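Proteinase K (Serratia sp., PDB 2B6N) probably cleaves peptide bonds as a calcium-binding, proteinase K-like serine endopeptidase of the subtilase family, this chain being its catalytic domain. Local coordinates at residues 37-42 against 70-75; 178-183 against 202-207. All coordinates share one frame; numbering follows the deposited sequence.

Contact 1. Residues 37-42 against 70-75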
loop_
_atom_site.group_PDB
_atom_site.type_symbol
_atom_site.label_atom_id
_atom_site.label_comp_id
_atom_site.label_asym_id
_atom_site.label_seq_id
_atom_site.Cartn_x
_atom_site.Cartn_y
_atom_site.Cartn_z
ATOM N N VAL A 37 -0.479 8.029 3.371
ATOM C CA VAL A 37 -1.439 6.961 3.591
ATOM C C VAL A 37 -2.837 7.562 3.544
ATOM O O VAL A 37 -3.258 8.235 4.486
ATOM C CB VAL A 37 -1.174 6.247 4.932
ATOM C CG1 VAL A 37 -2.195 5.108 5.142
ATOM C CG2 VAL A 37 0.264 5.706 4.957
ATOM N N ILE A 38 -3.519 7.367 2.420
ATOM C CA ILE A 38 -4.854 7.958 2.209
ATOM C C ILE A 38 -5.879 6.927 2.669
ATOM O O ILE A 38 -6.083 5.929 1.999
ATOM C CB ILE A 38 -5.075 8.331 0.707
ATOM C CG1 ILE A 38 -3.943 9.255 0.214
ATOM C CG2 ILE A 38 -6.491 8.966 0.514
ATOM C CD1 ILE A 38 -3.899 9.504 -1.319
ATOM N N ASP A 39 -6.485 7.151 3.834
ATOM C CA ASP A 39 -7.143 6.055 4.535
ATOM C C ASP A 39 -7.942 6.617 5.718
ATOM O O ASP A 39 -8.411 7.776 5.678
ATOM C CB ASP A 39 -6.058 5.049 5.008
ATOM C CG ASP A 39 -6.548 3.617 5.054
ATOM O OD1 ASP A 39 -7.457 3.313 5.883
ATOM O OD2 ASP A 39 -5.995 2.780 4.284
ATOM N N THR A 40 -8.092 5.816 6.769
ATOM C CA THR A 40 -8.896 6.194 7.935
ATOM C C THR A 40 -8.133 7.067 8.933
ATOM O O THR A 40 -8.659 7.395 9.994
ATOM C CB THR A 40 -9.430 4.958 8.701
ATOM O OG1 THR A 40 -8.324 4.204 9.226
ATOM C CG2 THR A 40 -10.302 4.071 7.814
ATOM N N GLY A 41 -6.898 7.441 8.586
ATOM C CA GLY A 41 -6.007 8.171 9.482
ATOM C C GLY A 41 -4.915 7.225 9.967
ATOM O O GLY A 41 -4.913 6.061 9.597
ATOM N N VAL A 42 -3.998 7.719 10.801
ATOM C CA VAL A 42 -2.923 6.883 11.347
ATOM C C VAL A 42 -2.737 7.234 12.809
ATOM O O VAL A 42 -2.716 8.420 13.164
ATOM C CB VAL A 42 -1.553 7.104 10.619
ATOM C CG1 VAL A 42 -0.466 6.236 11.252
ATOM C CG2 VAL A 42 -1.654 6.800 9.115
ATOM N N ASN A 70 -10.435 4.085 13.407
ATOM C CA ASN A 70 -10.950 2.846 12.833
ATOM C C ASN A 70 -9.968 1.670 12.970
ATOM O O ASN A 70 -10.374 0.543 13.272
ATOM C CB ASN A 70 -11.328 3.032 11.359
ATOM C CG ASN A 70 -11.819 1.747 10.729
ATOM O OD1 ASN A 70 -13.023 1.424 10.756
ATOM N ND2 ASN A 70 -10.897 0.968 10.228
ATOM N N GLY A 71 -8.689 1.940 12.708
ATOM C CA GLY A 71 -7.654 0.898 12.749
ATOM C C GLY A 71 -7.049 0.636 11.380
ATOM O O GLY A 71 -5.847 0.460 11.257
ATOM N N HIS A 72 -7.898 0.628 10.352
ATOM C CA HIS A 72 -7.484 0.287 8.977
ATOM C C HIS A 72 -6.227 1.070 8.536
ATOM O O HIS A 72 -5.251 0.476 8.101
ATOM C CB HIS A 72 -8.663 0.580 8.046
ATOM C CG HIS A 72 -8.537 0.009 6.662
ATOM N ND1 HIS A 72 -8.146 0.772 5.585
ATOM C CD2 HIS A 72 -8.825 -1.219 6.167
ATOM C CE1 HIS A 72 -8.174 0.033 4.487
ATOM N NE2 HIS A 72 -8.585 -1.181 4.813
ATOM N N GLY A 73 -6.236 2.397 8.670
ATOM C CA GLY A 73 -5.096 3.190 8.207
ATOM C C GLY A 73 -3.813 2.945 8.972
ATOM O O GLY A 73 -2.727 3.012 8.403
ATOM N N THR A 74 -3.932 2.705 10.280
ATOM C CA THR A 74 -2.784 2.375 11.110
ATOM C C THR A 74 -2.137 1.031 10.678
ATOM O O THR A 74 -0.923 0.875 10.700
ATOM C CB THR A 74 -3.211 2.318 12.582
ATOM O OG1 THR A 74 -3.707 3.614 12.961
ATOM C CG2 THR A 74 -2.024 1.945 13.499
ATOM N N HIS A 75 -2.980 0.077 10.302
ATOM C CA HIS A 75 -2.536 -1.257 9.897
ATOM C C HIS A 75 -1.819 -1.114 8.559
ATOM O O HIS A 75 -0.709 -1.595 8.381
ATOM C CB HIS A 75 -3.749 -2.172 9.801
ATOM C CG HIS A 75 -3.411 -3.626 9.677
ATOM N ND1 HIS A 75 -3.161 -4.230 8.464
ATOM C CD2 HIS A 75 -3.304 -4.597 10.614
ATOM C CE1 HIS A 75 -2.890 -5.512 8.661
ATOM N NE2 HIS A 75 -2.971 -5.761 9.960
#
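Asp39 reaches His72 through a short, nearly straight hydrogen bond: ND1 of His72 lies 2.6 Å from OD1 of Asp39, with an N-H...O angle of 173°. The acceptor sits exactly in the imidazole plane and uses its syn lone pair, while the carboxylate and ring planes are turned 35° apart. With CG anti to its backbone N (chi1 -167°), His72 presents its ring edge to the carboxylate. The anti lone pair of the same OD1 takes the backbone N of Thr40 at 2.7 Å, and this second bond restrains the carboxylate's rotation.

Beside this pair, the hydroxyl of Thr40 accepts the amide of Gly73, with OG1 2.8 Å from N. The OG1 stands between the backbone N and the carbonyl carbon of Thr40, which directs it at the helix start, and CG2 instead lies against the CB atoms of Asn70 and His72. The arrangement is that of the subtilase charge-relay system, in which Asp39 and His72 are predicted to act with Ser224: the aspartate ends strand 34-39 and the histidine opens helix 72-81, with Gly71 at the N-cap. On its other side the ring's NE2 has a weak hydrogen bond to Ser224 OG, and it also bonds to the backbone of a bound peptide.

Gly73 lets the helix come this close. Its CA makes a C-H...O contact with Gly41 O at 3.2 Å, and a CB there would clash with that oxygen. Farther out, Asp68 ties both segments together, its OD1 bonding to Thr40 OG1 and to the amides of Asn70 and Gly71, its OD2 to Thr74 OG1. Val37 CG1 and Val42 CG2 also lie against Gly73 O, both at the outer limit of van der Waals contact.

Contact 2. Residues 178-183 against 202-207. With SO4 (sulfate ion), chain D.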
loop_
_atom_site.group_PDB
_atom_site.type_symbol
_atom_site.label_atom_id
_atom_site.label_comp_id
_atom_site.label_asym_id
_atom_site.label_seq_id
_atom_site.Cartn_x
_atom_site.Cartn_y
_atom_site.Cartn_z
ATOM N N VAL A 178 -2.971 -3.390 -7.150
ATOM C CA VAL A 178 -2.347 -4.521 -6.447
ATOM C C VAL A 178 -3.388 -5.567 -6.057
ATOM O O VAL A 178 -4.330 -5.272 -5.314
ATOM C CB VAL A 178 -1.568 -4.011 -5.185
ATOM C CG1 VAL A 178 -0.818 -5.160 -4.495
ATOM C CG2 VAL A 178 -0.600 -2.869 -5.566
ATOM N N GLY A 179 -3.229 -6.777 -6.591
ATOM C CA GLY A 179 -4.040 -7.914 -6.151
ATOM C C GLY A 179 -3.412 -8.588 -4.934
ATOM O O GLY A 179 -2.260 -8.315 -4.589
ATOM N N SER A 180 -4.183 -9.468 -4.294
ATOM C CA SER A 180 -3.811 -10.094 -3.016
ATOM C C SER A 180 -3.490 -11.582 -3.169
ATOM O O SER A 180 -4.203 -12.292 -3.901
ATOM C CB SER A 180 -4.973 -9.937 -2.026
ATOM O OG SER A 180 -4.704 -10.621 -0.819
ATOM N N THR A 181 -2.455 -12.061 -2.457
ATOM C CA THR A 181 -2.143 -13.493 -2.400
ATOM C C THR A 181 -2.148 -14.045 -0.980
ATOM O O THR A 181 -2.091 -13.283 -0.011
ATOM C CB THR A 181 -0.746 -13.800 -2.985
ATOM O OG1 THR A 181 0.250 -13.087 -2.231
ATOM C CG2 THR A 181 -0.662 -13.378 -4.472
ATOM N N THR A 182 -2.168 -15.379 -0.884
ATOM C CA THR A 182 -2.064 -16.102 0.381
ATOM C C THR A 182 -0.639 -16.620 0.590
ATOM O O THR A 182 0.213 -16.521 -0.299
ATOM C CB THR A 182 -3.011 -17.293 0.419
ATOM O OG1 THR A 182 -2.495 -18.333 -0.425
ATOM C CG2 THR A 182 -4.426 -16.893 -0.053
ATOM N N SER A 183 -0.393 -17.191 1.769
ATOM C CA SER A 183 0.939 -17.717 2.114
ATOM C C SER A 183 1.363 -18.951 1.324
ATOM O O SER A 183 2.521 -19.363 1.431
ATOM C CB SER A 183 1.052 -17.979 3.631
ATOM O OG SER A 183 0.108 -18.961 4.063
ATOM N N PRO A 202 1.290 -10.129 -0.895
ATOM C CA PRO A 202 0.603 -10.751 0.253
ATOM C C PRO A 202 -0.525 -9.903 0.799
ATOM O O PRO A 202 -0.321 -8.726 1.153
ATOM C CB PRO A 202 1.716 -10.869 1.294
ATOM C CG PRO A 202 2.943 -11.139 0.456
ATOM C CD PRO A 202 2.753 -10.126 -0.700
ATOM N N GLY A 203 -1.706 -10.500 0.898
ATOM C CA GLY A 203 -2.863 -9.766 1.421
ATOM C C GLY A 203 -3.764 -10.544 2.352
ATOM O O GLY A 203 -4.574 -9.943 3.043
ATOM N N SER A 204 -3.628 -11.868 2.389
ATOM C CA SER A 204 -4.422 -12.677 3.336
ATOM C C SER A 204 -3.691 -12.832 4.686
ATOM O O SER A 204 -2.506 -13.185 4.713
ATOM C CB SER A 204 -4.746 -14.057 2.744
ATOM O OG SER A 204 -5.659 -13.997 1.641
ATOM N N SER A 205 -4.402 -12.558 5.786
ATOM C CA SER A 205 -3.899 -12.733 7.175
ATOM C C SER A 205 -2.567 -12.021 7.409
ATOM O O SER A 205 -1.545 -12.645 7.707
ATOM C CB SER A 205 -3.807 -14.221 7.569
ATOM O OG SER A 205 -5.089 -14.828 7.550
ATOM N N ILE A 206 -2.593 -10.703 7.221
ATOM C CA ILE A 206 -1.416 -9.842 7.356
ATOM C C ILE A 206 -1.431 -9.194 8.734
ATOM O O ILE A 206 -2.415 -8.560 9.111
ATOM C CB ILE A 206 -1.414 -8.716 6.263
ATOM C CG1 ILE A 206 -1.356 -9.329 4.844
ATOM C CG2 ILE A 206 -0.281 -7.678 6.523
ATOM C CD1 ILE A 206 -0.136 -10.267 4.596
ATOM N N THR A 207 -0.340 -9.354 9.484
ATOM C CA THR A 207 -0.231 -8.730 10.797
ATOM C C THR A 207 0.484 -7.387 10.713
ATOM O O THR A 207 1.503 -7.243 10.001
ATOM C CB THR A 207 0.500 -9.636 11.803
ATOM O OG1 THR A 207 -0.126 -10.929 11.823
ATOM C CG2 THR A 207 0.435 -9.002 13.209
HETATM S S SO4 D . -8.333 -16.653 1.421
HETATM O O1 SO4 D . -8.125 -17.890 2.183
HETATM O O2 SO4 D . -9.748 -16.282 1.419
HETATM O O3 SO4 D . -7.929 -16.883 0.028
HETATM O O4 SO4 D . -7.591 -15.592 2.091
HETATM O O HOH W 1 -2.290 -16.313 3.864
#
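Thr181 and Pro202 form a parallel beta bridge, their CA atoms 4.7 Å apart, where strands 176-181 and 199-202 run out at the edge of the parallel sheet of the subtilase fold. Two successive amides grip one carbonyl oxygen here. Gly203 N approaches Thr181 O at 3.0 Å in the carbonyl plane and almost straight (176°); Ser204 N reaches the same oxygen at 3.2 Å, tilted 31° from that plane. This bifurcated acceptor marks the point at which the second segment leaves the sheet and turns toward strand 206-209. A water extends the backbone link, accepting from Ser183 N and donating to Ser204 O.

Among the side chains, Ser180 is pressed against glycine. Its OG, anti to the backbone N (chi1 175°), lies 3.0 Å from Gly203 CA, and a CB at position 203 would collide with it. The hydroxyl itself is hydrogen-bonded to Ser188 OG, which also bonds to Ser204 OG, so one serine outside the contact connects both segments. Thr181 turns its OG1 along the proline, against CA and N of Pro202, a nitrogen that cannot donate; the first side-chain bond of Pro202 points away from the strand, and its ring packs on Trp8 and Ile13 of helix 8-13.

At the partly exposed end, Thr182 CG2 lies 3.6 Å from Ser204 OG and comes near O3 of a sulfate ion that probably came from the crystallisation solution. The sulfate is also bound by Ser189 OG, while Ser204 OG donates to its O4 across 2.5 Å, a short separation for such a bond.

In the fold
The contacts lie in series along the chain, both segments of contact 1 preceding those of contact 2, with centres about 17 Å apart. Both reach the same seven-stranded parallel sheet: strand 34-39 of contact 1 is inside it, whereas contact 2 joins strand 176-181 to strand 199-202, one of the two edge strands within this chain. They meet directly where His75, on helix 72-81, makes a weak hydrogen bond from NE2 to Ile206 O. Helix 223-240, which carries Ser224 of the predicted charge-relay system, also bridges them, since Met225 touches His72 and His75 as well as Ile206. Contact 1 thus supplies two of the predicted catalytic residues, and contact 2 borders the same helix from the sheet edge.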